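Local coordinates for HTH-type transcriptional regulator AscG (Escherichia coli K12, PDB 3DBI), which represses transcription of the cryptic asc operon as a DNA-binding regulator of the LacI family, at residues L97-K102 / I112-D117; E183-T188 / S244-S249; E216-N221 / R239-S244. One frame throughout, in Å; residues are numbered along the deposited sequence.

Interaction 1: L97-K102 / I112-D117; sequences LLADGK and IQYLLD
Strand 97-100 and helix 112-117 run roughly antiparallel where Ala99 meets Leu115, their short axes at 147° and 8.5 Å apart at closest approach, with the CA atoms of that pair 7.1 Å from each other. No hydrogen bond joins the two segments; the joint is made of side chains. The methyl of Ala99 is its centre. Leu115 comes down on it with its whole fork, CG lying 3.8 Å from Ala99 CB and both terminal methyls close behind. One of those methyls also serves a second strand residue, since Leu115 CD2 stands 4.0 Å from Leu97 CB. The torsion of Leu115, with CG anti to the carbonyl carbon (chi1 -65°), lets the branch straddle Ala99 in this way. Tyr114 approaches from the neighbouring helix position and uses the edge of its ring: CD2 is 3.8 Å from Ala99 CB, and Leu98 O also lies near the ring plane, 4.3 Å from Tyr114 CE2. Further along the segment, Asp100 OD1 accepts from Lys102 N (3.0 Å), an Asx turn. A weak salt bridge joins Lys102 NZ to Asp100 OD2, and NZ makes another to Glu90 of the second subunit, whose edge strand joins Leu97 and Leu98 in an antiparallel pairing that carries the sheet across the dimer interface. The contact thus packs the helix following strand 95-100 back onto it mainly by apolar side chains: alternate residues Leu97 and Ala99 serve the helix, while Asp100 and Lys102, outside that packing, lie toward the second subunit.

Interaction 2: E183-T188 / S244-S249; sequences EIAFLT and SALVAS
Ile184 through Leu187 pair in register with Ala245 through Ala248 as neighbouring parallel strands, their axes 4.5 Å apart at an angle of 19°. The regular backbone bonds, such as Leu187 N to Val247 O at 2.8 Å, alternate between the strands and fix which side chains share a face. On the face of Ile184 and Phe186, Val247 is the bump and the two larger residues are the walls: its CG2 meets Ile184 CG2 at 3.8 Å, while its CG1 lies 3.9 Å from Phe186 CE1. Ring placement follows from the torsion of Phe186, whose CG is anti to the backbone N (chi1 -169°), bringing one ring face over Val247 O and the CZ end to within 3.3 Å of Ser249 OG. On the other face the fork of Leu246 fills the hollow between small Ala185 and branched Leu187, CD1 reaching Ala185 CB at 4.1 Å and CD2 reaching Leu187 CD1 at 3.9 Å. Where the strands end, Ser249 OG donates to Leu187 O at 2.6 Å, in the carbonyl plane and on a lone pair. An alanine at Phe186 is likely to open a gap beside Val247 CG1 and strip Ser249 OG of its aromatic neighbour. These are interior strands of the sheet in the periplasmic binding protein-like domain, with helices packed on both its faces. Leu176 of helix 165-178 and Tyr203 of helix 194-209 cover the Ile184, Phe186 and Val247 face; Leu236 of helix 226-238 and Ala257 of helix 251-263 pack on the Leu246 side, and strands 219-220 and 273-277 flank the pair.

Interaction 3: E216-N221 / R239-S244; sequences EKLIAN and RGAKFS
A short edge strand and the turn that ends a helix meet here: Arg239 and Ala241, from the loop between helix 226-238 and strand 245-248, reach Lys217, Leu218 and Ile219 on the approach to and start of strand 219-220. Helix 226-238 closes in a Schellman motif, with Gly240 at positive phi as its C-prime residue. From this turn Arg239 extends across to the other backbone. Its NH1 donates to two carbonyls, Lys217 O at 3.0 Å and Ile219 O at 3.1 Å, both near the edge of the guanidinium. Each bond is bent, and in each the donor stands above the carbonyl plane, 45° and 55° out of it. A bend at chi3 (96°) turns the guanidinium towards these acceptors, while the aliphatic part of the side chain slides past Lys217 in the opposite direction, Arg239 CD lying 3.5 Å from Lys217 CG. Deeper in, Leu218 CD2 touches Ala241 CB at 3.8 Å and comes within 3.5 Å of Lys242 O; its methyl also nears Phe243 CB. Leu218 rests in turn on Tyr203 of helix 194-209. The contact therefore couples a charged donor, shared by two backbone oxygens, to a small apolar contact of Leu218 with Ala241. Because one nitrogen spans both carbonyls, it would tie Lys217, ahead of the strand, to Ile219 at its start, using a cation with no carboxylate partner across the contact.

Overall arrangement
Interactions 2 and 3 are close relatives in space, their centres about 8 Å apart, whereas interaction 1 lies about 39 Å from interaction 2, across the chain's centre and in a different sheet. Interaction 3 is nested within the chain loop that interaction 2 closes; the two share Ser244, and strand 219-220 is the neighbour of 184-187, with Phe186 N 2.9 Å from Leu218 O. Interactions 1 and 2 are buried, yet differ in kind: helix-on-strand packing without bonds across it, at a sheet edge joined to the second subunit, against paired strands with backbone bonds in a sheet's interior. Interaction 3, partly exposed at an outermost strand, combines arginine-to-carbonyl bonds with a little apolar packing.

Interaction 1: L97-K102 / I112-D117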
# COMPACT_ATOMS: atom_id res chain seq x y z
N LEU A 97 -13.82 6.16 -16.45
CA LEU A 97 -14.96 6.12 -15.52
C LEU A 97 -14.75 5.06 -14.45
O LEU A 97 -14.39 3.92 -14.75
CB LEU A 97 -16.24 5.78 -16.28
CG LEU A 97 -17.23 6.81 -16.83
CD1 LEU A 97 -18.08 7.38 -15.71
CD2 LEU A 97 -16.56 7.93 -17.61
N LEU A 98 -15.00 5.43 -13.19
CA LEU A 98 -14.97 4.47 -12.10
C LEU A 98 -16.36 4.01 -11.70
O LEU A 98 -17.32 4.78 -11.74
CB LEU A 98 -14.26 5.03 -10.87
CG LEU A 98 -12.76 5.31 -11.00
CD1 LEU A 98 -12.11 5.38 -9.63
CD2 LEU A 98 -12.05 4.29 -11.87
N ALA A 99 -16.47 2.74 -11.32
CA ALA A 99 -17.68 2.21 -10.74
C ALA A 99 -17.31 1.44 -9.49
O ALA A 99 -16.31 0.73 -9.47
CB ALA A 99 -18.40 1.32 -11.71
N ASP A 100 -18.13 1.59 -8.46
CA ASP A 100 -17.88 0.97 -7.17
C ASP A 100 -18.44 -0.45 -7.16
O ASP A 100 -19.66 -0.66 -7.20
CB ASP A 100 -18.49 1.84 -6.06
CG ASP A 100 -18.23 1.30 -4.67
OD1 ASP A 100 -17.36 0.41 -4.49
OD2 ASP A 100 -18.92 1.77 -3.74
N GLY A 101 -17.54 -1.42 -7.11
CA GLY A 101 -17.93 -2.83 -7.08
C GLY A 101 -18.36 -3.32 -5.70
O GLY A 101 -18.82 -4.45 -5.55
N LYS A 102 -18.19 -2.45 -4.70
CA LYS A 102 -18.66 -2.67 -3.34
C LYS A 102 -18.16 -3.99 -2.77
O LYS A 102 -16.97 -4.28 -2.83
CB LYS A 102 -20.19 -2.54 -3.24
CG LYS A 102 -20.73 -1.19 -3.65
CD LYS A 102 -22.22 -1.13 -3.42
CE LYS A 102 -22.83 0.06 -4.12
NZ LYS A 102 -22.27 1.36 -3.62
N ILE A 112 -20.16 -3.62 -13.31
CA ILE A 112 -19.89 -3.94 -14.72
C ILE A 112 -21.06 -3.53 -15.61
O ILE A 112 -20.87 -2.87 -16.64
CB ILE A 112 -19.57 -5.45 -14.92
CG1 ILE A 112 -18.25 -5.80 -14.23
CG2 ILE A 112 -19.45 -5.79 -16.39
CD1 ILE A 112 -17.91 -7.27 -14.23
N GLN A 113 -22.27 -3.88 -15.18
CA GLN A 113 -23.49 -3.56 -15.90
C GLN A 113 -23.71 -2.05 -16.06
O GLN A 113 -24.11 -1.61 -17.13
CB GLN A 113 -24.69 -4.22 -15.21
CG GLN A 113 -25.94 -4.31 -16.08
CD GLN A 113 -25.69 -5.06 -17.37
OE1 GLN A 113 -25.36 -6.24 -17.37
NE2 GLN A 113 -25.85 -4.36 -18.50
N TYR A 114 -23.43 -1.29 -15.00
CA TYR A 114 -23.56 0.17 -14.99
C TYR A 114 -22.64 0.81 -16.03
O TYR A 114 -23.04 1.73 -16.74
CB TYR A 114 -23.28 0.71 -13.57
CG TYR A 114 -22.93 2.19 -13.48
CD1 TYR A 114 -23.92 3.17 -13.56
CD2 TYR A 114 -21.61 2.61 -13.29
CE1 TYR A 114 -23.61 4.53 -13.48
CE2 TYR A 114 -21.29 3.96 -13.20
CZ TYR A 114 -22.29 4.91 -13.29
OH TYR A 114 -21.96 6.25 -13.20
N LEU A 115 -21.41 0.30 -16.12
CA LEU A 115 -20.44 0.79 -17.10
C LEU A 115 -20.82 0.38 -18.53
O LEU A 115 -20.60 1.15 -19.47
CB LEU A 115 -19.01 0.34 -16.76
CG LEU A 115 -18.38 0.86 -15.48
CD1 LEU A 115 -17.13 0.08 -15.15
CD2 LEU A 115 -18.07 2.35 -15.56
N LEU A 116 -21.38 -0.82 -18.68
CA LEU A 116 -21.91 -1.28 -19.97
C LEU A 116 -23.10 -0.44 -20.42
O LEU A 116 -23.24 -0.15 -21.61
CB LEU A 116 -22.32 -2.75 -19.90
CG LEU A 116 -21.24 -3.83 -19.88
CD1 LEU A 116 -21.83 -5.15 -19.41
CD2 LEU A 116 -20.56 -4.00 -21.24
N ASP A 117 -23.97 -0.07 -19.47
CA ASP A 117 -25.15 0.75 -19.73
C ASP A 117 -24.80 2.17 -20.15
O ASP A 117 -25.49 2.77 -20.97
CB ASP A 117 -26.08 0.80 -18.51
CG ASP A 117 -26.78 -0.53 -18.25
OD1 ASP A 117 -26.73 -1.43 -19.12
OD2 ASP A 117 -27.38 -0.68 -17.16

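Interaction 2: E183-T188 / S244-S249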
# COMPACT_ATOMS: atom_id res chain seq x y z
N GLU A 183 10.50 -31.16 6.86
CA GLU A 183 9.31 -30.77 7.60
C GLU A 183 9.07 -29.26 7.42
O GLU A 183 9.78 -28.44 8.01
CB GLU A 183 9.44 -31.13 9.08
CG GLU A 183 9.49 -32.64 9.36
CD GLU A 183 9.99 -32.96 10.76
OE1 GLU A 183 11.21 -32.85 11.00
OE2 GLU A 183 9.16 -33.32 11.63
N ILE A 184 8.08 -28.93 6.59
CA ILE A 184 7.80 -27.55 6.19
C ILE A 184 6.37 -27.13 6.58
O ILE A 184 5.39 -27.73 6.14
CB ILE A 184 7.99 -27.33 4.66
CG1 ILE A 184 9.41 -27.71 4.23
CG2 ILE A 184 7.66 -25.89 4.27
CD1 ILE A 184 9.57 -27.88 2.73
N ALA A 185 6.27 -26.10 7.42
CA ALA A 185 4.99 -25.55 7.83
C ALA A 185 4.42 -24.59 6.77
O ALA A 185 5.18 -24.02 5.98
CB ALA A 185 5.13 -24.86 9.17
N PHE A 186 3.10 -24.42 6.76
CA PHE A 186 2.43 -23.55 5.79
C PHE A 186 1.34 -22.71 6.46
O PHE A 186 0.48 -23.24 7.16
CB PHE A 186 1.83 -24.36 4.64
CG PHE A 186 1.35 -23.53 3.46
CD1 PHE A 186 2.18 -23.29 2.37
CD2 PHE A 186 0.05 -23.01 3.42
CE1 PHE A 186 1.75 -22.55 1.28
CE2 PHE A 186 -0.39 -22.26 2.34
CZ PHE A 186 0.47 -22.03 1.26
N LEU A 187 1.40 -21.40 6.22
CA LEU A 187 0.35 -20.49 6.66
C LEU A 187 -0.47 -20.04 5.45
O LEU A 187 0.08 -19.50 4.49
CB LEU A 187 0.94 -19.29 7.41
CG LEU A 187 1.83 -19.57 8.62
CD1 LEU A 187 2.28 -18.30 9.28
CD2 LEU A 187 1.12 -20.44 9.65
N THR A 188 -1.78 -20.27 5.49
CA THR A 188 -2.63 -19.98 4.34
C THR A 188 -3.11 -18.55 4.40
O THR A 188 -3.10 -17.94 5.47
CB THR A 188 -3.88 -20.90 4.25
OG1 THR A 188 -4.80 -20.54 5.29
CG2 THR A 188 -3.53 -22.38 4.35
N SER A 244 11.39 -27.12 10.21
CA SER A 244 12.63 -26.36 10.05
C SER A 244 12.40 -25.21 9.07
O SER A 244 13.28 -24.36 8.86
CB SER A 244 13.74 -27.28 9.55
OG SER A 244 13.38 -27.87 8.31
N ALA A 245 11.22 -25.20 8.46
CA ALA A 245 10.87 -24.16 7.50
C ALA A 245 9.39 -23.81 7.61
O ALA A 245 8.57 -24.64 8.00
CB ALA A 245 11.22 -24.60 6.09
N LEU A 246 9.08 -22.56 7.28
CA LEU A 246 7.71 -22.08 7.26
C LEU A 246 7.48 -21.22 6.03
O LEU A 246 8.28 -20.34 5.71
CB LEU A 246 7.39 -21.29 8.54
CG LEU A 246 5.99 -20.70 8.72
CD1 LEU A 246 5.51 -20.88 10.15
CD2 LEU A 246 5.91 -19.22 8.31
N VAL A 247 6.38 -21.49 5.34
CA VAL A 247 5.97 -20.72 4.19
C VAL A 247 4.71 -19.94 4.57
O VAL A 247 3.65 -20.53 4.81
CB VAL A 247 5.65 -21.63 3.00
CG1 VAL A 247 5.23 -20.80 1.78
CG2 VAL A 247 6.83 -22.49 2.67
N ALA A 248 4.83 -18.62 4.64
CA ALA A 248 3.65 -17.78 4.81
C ALA A 248 3.18 -17.36 3.43
O ALA A 248 4.00 -17.14 2.53
CB ALA A 248 3.97 -16.59 5.65
N SER A 249 1.87 -17.24 3.25
CA SER A 249 1.31 -16.99 1.92
C SER A 249 1.43 -15.55 1.48
O SER A 249 1.22 -15.25 0.30
CB SER A 249 -0.15 -17.47 1.82
OG SER A 249 -0.21 -18.88 1.94

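Interaction 3: E216-N221 / R239-S244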
# COMPACT_ATOMS: atom_id res chain seq x y z
N GLU A 216 -0.91 -32.79 8.03
CA GLU A 216 -1.94 -31.75 8.09
C GLU A 216 -1.83 -30.86 9.33
O GLU A 216 -2.44 -29.79 9.40
CB GLU A 216 -3.34 -32.37 8.01
CG GLU A 216 -3.52 -33.32 6.83
CD GLU A 216 -4.90 -33.24 6.21
OE1 GLU A 216 -5.90 -33.07 6.94
OE2 GLU A 216 -4.99 -33.36 4.96
N LYS A 217 -1.05 -31.32 10.30
CA LYS A 217 -0.74 -30.56 11.50
C LYS A 217 0.16 -29.34 11.21
O LYS A 217 0.16 -28.37 11.97
CB LYS A 217 -0.05 -31.48 12.50
CG LYS A 217 -0.35 -31.15 13.94
CD LYS A 217 -0.39 -32.37 14.83
CE LYS A 217 -1.46 -33.38 14.40
NZ LYS A 217 -1.38 -34.58 15.27
N LEU A 218 0.90 -29.41 10.10
CA LEU A 218 1.82 -28.34 9.70
C LEU A 218 1.14 -27.19 8.93
O LEU A 218 1.80 -26.21 8.58
CB LEU A 218 2.97 -28.90 8.86
CG LEU A 218 3.92 -29.94 9.46
CD1 LEU A 218 4.88 -30.45 8.40
CD2 LEU A 218 4.67 -29.38 10.65
N ILE A 219 -0.16 -27.31 8.68
CA ILE A 219 -0.91 -26.30 7.93
C ILE A 219 -1.80 -25.51 8.87
O ILE A 219 -2.65 -26.08 9.56
CB ILE A 219 -1.76 -26.94 6.81
CG1 ILE A 219 -0.86 -27.68 5.81
CG2 ILE A 219 -2.59 -25.89 6.10
CD1 ILE A 219 -1.61 -28.63 4.89
N ALA A 220 -1.61 -24.19 8.92
CA ALA A 220 -2.46 -23.31 9.72
C ALA A 220 -3.14 -22.20 8.90
O ALA A 220 -2.58 -21.68 7.94
CB ALA A 220 -1.69 -22.72 10.88
N ASN A 221 -4.36 -21.87 9.32
CA ASN A 221 -5.20 -20.87 8.68
C ASN A 221 -4.69 -19.47 8.96
O ASN A 221 -4.23 -19.17 10.06
CB ASN A 221 -6.63 -21.00 9.22
CG ASN A 221 -7.61 -20.02 8.58
OD1 ASN A 221 -7.91 -20.11 7.39
ND2 ASN A 221 -8.11 -19.08 9.38
N ARG A 239 0.05 -27.20 19.09
CA ARG A 239 -0.23 -28.58 18.70
C ARG A 239 1.05 -29.40 18.47
O ARG A 239 1.00 -30.53 17.96
CB ARG A 239 -1.21 -28.64 17.51
CG ARG A 239 -0.71 -28.03 16.20
CD ARG A 239 -1.75 -28.11 15.08
NE ARG A 239 -2.55 -26.91 14.92
CZ ARG A 239 -2.77 -26.26 13.77
NH1 ARG A 239 -2.26 -26.66 12.61
NH2 ARG A 239 -3.53 -25.18 13.81
N GLY A 240 2.19 -28.83 18.86
CA GLY A 240 3.48 -29.52 18.90
C GLY A 240 4.08 -29.91 17.56
O GLY A 240 4.84 -30.88 17.48
N ALA A 241 3.72 -29.17 16.52
CA ALA A 241 4.25 -29.41 15.18
C ALA A 241 5.74 -29.10 15.12
O ALA A 241 6.21 -28.14 15.73
CB ALA A 241 3.48 -28.59 14.15
N LYS A 242 6.48 -29.93 14.40
CA LYS A 242 7.92 -29.74 14.26
C LYS A 242 8.25 -29.41 12.82
O LYS A 242 7.81 -30.10 11.89
CB LYS A 242 8.69 -30.99 14.73
CG LYS A 242 8.47 -31.38 16.20
CD LYS A 242 9.10 -30.38 17.16
CE LYS A 242 8.70 -30.69 18.59
NZ LYS A 242 9.23 -29.67 19.54
N PHE A 243 9.03 -28.35 12.63
CA PHE A 243 9.35 -27.84 11.30
C PHE A 243 10.65 -27.04 11.32
O PHE A 243 10.98 -26.38 12.31
CB PHE A 243 8.20 -26.99 10.72
CG PHE A 243 7.73 -25.89 11.64
CD1 PHE A 243 6.80 -26.16 12.65
CD2 PHE A 243 8.20 -24.59 11.50
CE1 PHE A 243 6.37 -25.16 13.51
CE2 PHE A 243 7.76 -23.58 12.36
CZ PHE A 243 6.85 -23.86 13.36
N SER A 244 11.39 -27.12 10.21
CA SER A 244 12.63 -26.36 10.05
C SER A 244 12.40 -25.21 9.07
O SER A 244 13.28 -24.36 8.86
CB SER A 244 13.74 -27.28 9.55
OG SER A 244 13.38 -27.87 8.31